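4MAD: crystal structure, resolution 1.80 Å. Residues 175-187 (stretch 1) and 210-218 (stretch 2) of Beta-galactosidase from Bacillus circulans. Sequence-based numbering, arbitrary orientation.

Stretch 1 175-187: FGNDQKYLQYLRD
Stretch 2 (210-218) SGGMIEGIF

Stretch 1 enters as an irregular loop and becomes a helix at Gln179, which runs through Asp187 and onward in the chain. Gly176 is nearly fully extended (phi/psi -158/175), Asn177 sits at -133/27 and Asp178 at -84/97; from Gln179 on, every residue stays close to -63/-42. Stretch 2 does the reverse. Its first three residues, Ser210 to Gly212, end a helix that begins earlier, and Met213 (-75/146) is the first to leave helical values. Ile214 (-115/138) and Glu215 (-60/133) are extended, Gly216 turns at 84/3, and Ile217 returns to -120/131. Ile214 to Ile217 form a type II turn, closed by Ile217 N to Ile214 O at 3.0 Å; the positive phi at its third position favours glycine.

The two segments advance in the same sense. Asn177 CA lies 4.3 Å from Gly211 CA, and Leu182 CA lies 6.5 Å from Ile214 CA, so the start of one meets the start of the other and the helix of stretch 1 then runs beside the loop and turn. The tight first approach depends on a bare backbone: an ideal CB on Gly211 would stand 2.8 Å from Gly176 O, a clash.

The helix of stretch 1 is capped by Asp178 (chi1 t), whose OD1 accepts from Tyr181 N at 2.9 Å, satisfying an amide that has no helical carbonyl partner. Regular i to i+4 bonds follow, such as Leu182 N to Asp178 O at 3.1 Å and Arg186 N to Leu182 O at 2.8 Å. Leu182 and Arg186, one such step apart, both point CA-to-CB toward stretch 2.

Leu182 (m, t) is buried and apolar. Leu182 CB packs on Ile214 CG1 at 3.8 Å. Leu182 CD1 is also near Ile214 CG1, at 4.0 Å, and lies 3.5 Å from Gly211 O and 3.8 Å from Gly212 O at the end of the other helix. Ile214 (m, t) leaves its backbone sideways, but its end comes nearer the helix, and it has the largest covered area of any residue here. Ile214 CG2 lies 4.1 Å from Gln183 CG, so the aliphatic part of a polar side chain extends the apolar patch.

Gln179 (chi1 t, chi2 p) also starts sideways and bends inward, bringing its amide end up to the backbone at Met213 and Glu215.

Arg186 (t, t, p) supplies the polar anchor. Arg186 NH1 donates to Glu215 O at 3.0 Å, with an N-H...O angle of 135°, and the carbonyl lies at the guanidinium edge, near its plane, where the N-H groups point. The same side chain is held from within its own helix: Arg186 NE forms a salt bridge with Asp187 OD1 at 2.8 Å. The methylene carbons of Arg186 serve as well, Arg186 CD resting 3.8 Å from Ile217 CG1 (Ile217 m, m). The rule here is economical: glycine where backbones nearly touch, leucine on isoleucine behind it, and arginine gripping a turn carbonyl at the far end.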

# COMPACT_ATOMS: atom_id res chain seq x y z
N PHE A 175 3.94 11.73 -14.59
CA PHE A 175 5.13 12.02 -13.83
C PHE A 175 6.31 12.61 -14.64
O PHE A 175 7.08 13.36 -14.14
CB PHE A 175 5.62 10.76 -13.13
CG PHE A 175 6.91 10.94 -12.36
CD1 PHE A 175 6.91 11.31 -11.07
CD2 PHE A 175 8.11 10.82 -12.96
CE1 PHE A 175 8.10 11.47 -10.40
CE2 PHE A 175 9.25 11.01 -12.30
CZ PHE A 175 9.24 11.34 -11.02
N GLY A 176 6.42 12.19 -15.88
CA GLY A 176 7.57 12.50 -16.69
C GLY A 176 7.39 12.44 -18.18
O GLY A 176 6.36 12.09 -18.67
N ASN A 177 8.44 12.83 -18.89
CA ASN A 177 8.49 12.68 -20.33
C ASN A 177 9.79 12.07 -20.89
O ASN A 177 10.13 12.34 -21.98
CB ASN A 177 8.19 13.99 -21.01
CG ASN A 177 9.34 14.88 -20.97
OD1 ASN A 177 10.20 14.69 -20.19
ND2 ASN A 177 9.35 15.84 -21.81
N ASP A 178 10.49 11.27 -20.13
CA ASP A 178 11.75 10.73 -20.55
C ASP A 178 11.62 9.51 -21.41
O ASP A 178 11.54 8.43 -20.93
CB ASP A 178 12.62 10.41 -19.35
CG ASP A 178 14.08 10.21 -19.71
OD1 ASP A 178 14.37 9.66 -20.74
OD2 ASP A 178 14.91 10.58 -18.89
N GLN A 179 11.68 9.75 -22.71
CA GLN A 179 11.54 8.73 -23.71
C GLN A 179 12.67 7.73 -23.72
O GLN A 179 12.47 6.58 -23.92
CB GLN A 179 11.14 9.31 -25.07
CG GLN A 179 10.80 8.31 -26.15
CD GLN A 179 9.44 7.67 -26.05
OE1 GLN A 179 8.55 8.15 -25.39
NE2 GLN A 179 9.29 6.58 -26.75
N LYS A 180 13.87 8.19 -23.44
CA LYS A 180 14.97 7.29 -23.37
C LYS A 180 14.73 6.29 -22.27
O LYS A 180 15.03 5.15 -22.42
CB LYS A 180 16.27 8.01 -23.11
CG LYS A 180 16.93 8.56 -24.32
CD LYS A 180 18.37 8.96 -24.06
CE LYS A 180 19.32 7.78 -24.06
NZ LYS A 180 20.10 7.55 -25.32
N TYR A 181 14.23 6.75 -21.14
CA TYR A 181 13.90 5.85 -20.05
C TYR A 181 12.83 4.84 -20.44
O TYR A 181 12.97 3.69 -20.20
CB TYR A 181 13.37 6.67 -18.89
CG TYR A 181 12.67 5.90 -17.77
CD1 TYR A 181 13.22 4.80 -17.21
CD2 TYR A 181 11.49 6.33 -17.27
CE1 TYR A 181 12.57 4.15 -16.19
CE2 TYR A 181 10.86 5.68 -16.28
CZ TYR A 181 11.39 4.60 -15.74
OH TYR A 181 10.75 3.99 -14.75
N LEU A 182 11.76 5.31 -21.06
CA LEU A 182 10.69 4.41 -21.44
C LEU A 182 11.17 3.35 -22.45
O LEU A 182 10.85 2.22 -22.36
CB LEU A 182 9.53 5.18 -22.03
CG LEU A 182 8.74 6.06 -21.09
CD1 LEU A 182 7.68 6.85 -21.81
CD2 LEU A 182 8.16 5.26 -20.01
N GLN A 183 11.97 3.78 -23.40
CA GLN A 183 12.53 2.90 -24.38
C GLN A 183 13.45 1.89 -23.77
O GLN A 183 13.44 0.77 -24.13
CB GLN A 183 13.17 3.66 -25.54
CG GLN A 183 12.14 4.41 -26.33
CD GLN A 183 12.65 5.02 -27.59
OE1 GLN A 183 13.67 4.66 -28.06
NE2 GLN A 183 11.93 5.96 -28.11
N TYR A 184 14.23 2.32 -22.82
CA TYR A 184 15.09 1.40 -22.17
C TYR A 184 14.29 0.35 -21.39
O TYR A 184 14.60 -0.81 -21.37
CB TYR A 184 15.99 2.14 -21.24
CG TYR A 184 16.98 1.26 -20.58
CD1 TYR A 184 18.20 1.02 -21.16
CD2 TYR A 184 16.70 0.64 -19.40
CE1 TYR A 184 19.10 0.21 -20.58
CE2 TYR A 184 17.61 -0.17 -18.80
CZ TYR A 184 18.82 -0.39 -19.40
OH TYR A 184 19.75 -1.21 -18.83
N LEU A 185 13.26 0.82 -20.73
CA LEU A 185 12.37 -0.07 -19.99
C LEU A 185 11.65 -1.07 -20.89
O LEU A 185 11.61 -2.21 -20.61
CB LEU A 185 11.33 0.75 -19.24
CG LEU A 185 10.86 0.23 -17.93
CD1 LEU A 185 12.01 -0.19 -17.09
CD2 LEU A 185 10.05 1.27 -17.20
N ARG A 186 11.16 -0.59 -22.02
CA ARG A 186 10.47 -1.45 -22.95
C ARG A 186 11.37 -2.56 -23.44
O ARG A 186 11.03 -3.69 -23.51
CB ARG A 186 10.05 -0.60 -24.12
CG ARG A 186 9.53 -1.30 -25.34
CD ARG A 186 9.68 -0.44 -26.56
NE ARG A 186 11.06 -0.20 -26.96
CZ ARG A 186 11.45 0.72 -27.83
NH1 ARG A 186 10.57 1.48 -28.43
NH2 ARG A 186 12.71 0.88 -28.12
N ASP A 187 12.56 -2.15 -23.81
CA ASP A 187 13.56 -3.07 -24.29
C ASP A 187 14.00 -4.05 -23.24
O ASP A 187 14.22 -5.20 -23.51
CB ASP A 187 14.75 -2.34 -24.88
CG ASP A 187 14.40 -1.58 -26.14
OD1 ASP A 187 13.34 -1.76 -26.71
OD2 ASP A 187 15.23 -0.78 -26.54
N SER A 210 1.18 12.23 -24.42
CA SER A 210 2.45 12.57 -25.03
C SER A 210 3.63 12.08 -24.19
O SER A 210 4.58 11.59 -24.69
CB SER A 210 2.61 14.07 -25.29
OG SER A 210 1.60 14.58 -26.08
N GLY A 211 3.56 12.28 -22.90
CA GLY A 211 4.62 11.84 -22.02
C GLY A 211 4.81 10.36 -21.84
O GLY A 211 5.88 9.89 -21.66
N GLY A 212 3.69 9.66 -21.75
CA GLY A 212 3.71 8.26 -21.43
C GLY A 212 3.71 7.17 -22.49
O GLY A 212 3.97 6.08 -22.17
N MET A 213 3.34 7.49 -23.72
CA MET A 213 3.34 6.50 -24.79
C MET A 213 4.77 6.22 -25.23
O MET A 213 5.61 7.09 -25.18
CB MET A 213 2.47 6.92 -25.95
CG MET A 213 1.06 7.21 -25.60
SD MET A 213 0.01 7.69 -26.97
CE MET A 213 0.35 6.37 -28.06
N ILE A 214 5.01 4.98 -25.61
CA ILE A 214 6.25 4.53 -26.15
C ILE A 214 6.12 4.08 -27.63
O ILE A 214 5.20 3.42 -28.00
CB ILE A 214 6.86 3.39 -25.37
CG1 ILE A 214 6.68 3.56 -23.87
CG2 ILE A 214 8.29 3.32 -25.68
CD1 ILE A 214 7.10 2.42 -23.09
N GLU A 215 7.08 4.46 -28.44
CA GLU A 215 7.02 4.12 -29.80
C GLU A 215 6.99 2.62 -29.87
O GLU A 215 7.74 1.95 -29.24
CB GLU A 215 8.24 4.67 -30.55
CG GLU A 215 8.27 4.35 -31.99
CD GLU A 215 7.07 4.87 -32.78
OE1 GLU A 215 6.01 5.08 -32.21
OE2 GLU A 215 7.19 5.04 -34.01
N GLY A 216 6.07 2.14 -30.68
CA GLY A 216 5.85 0.75 -30.96
C GLY A 216 4.98 0.01 -29.98
O GLY A 216 4.80 -1.15 -30.11
N ILE A 217 4.44 0.71 -28.99
CA ILE A 217 3.75 0.07 -27.89
C ILE A 217 2.26 0.49 -27.73
O ILE A 217 1.97 1.64 -27.70
CB ILE A 217 4.52 0.33 -26.57
CG1 ILE A 217 5.92 -0.29 -26.61
CG2 ILE A 217 3.78 -0.19 -25.45
CD1 ILE A 217 5.94 -1.74 -26.77
N PHE A 218 1.39 -0.49 -27.60
CA PHE A 218 -0.05 -0.29 -27.42
C PHE A 218 -0.30 0.57 -26.17
O PHE A 218 0.26 0.33 -25.18
CB PHE A 218 -0.68 -1.67 -27.26
CG PHE A 218 -2.17 -1.68 -27.07
CD1 PHE A 218 -3.00 -1.07 -27.97
CD2 PHE A 218 -2.74 -2.33 -26.02
CE1 PHE A 218 -4.34 -1.09 -27.78
CE2 PHE A 218 -4.06 -2.34 -25.84
CZ PHE A 218 -4.86 -1.72 -26.71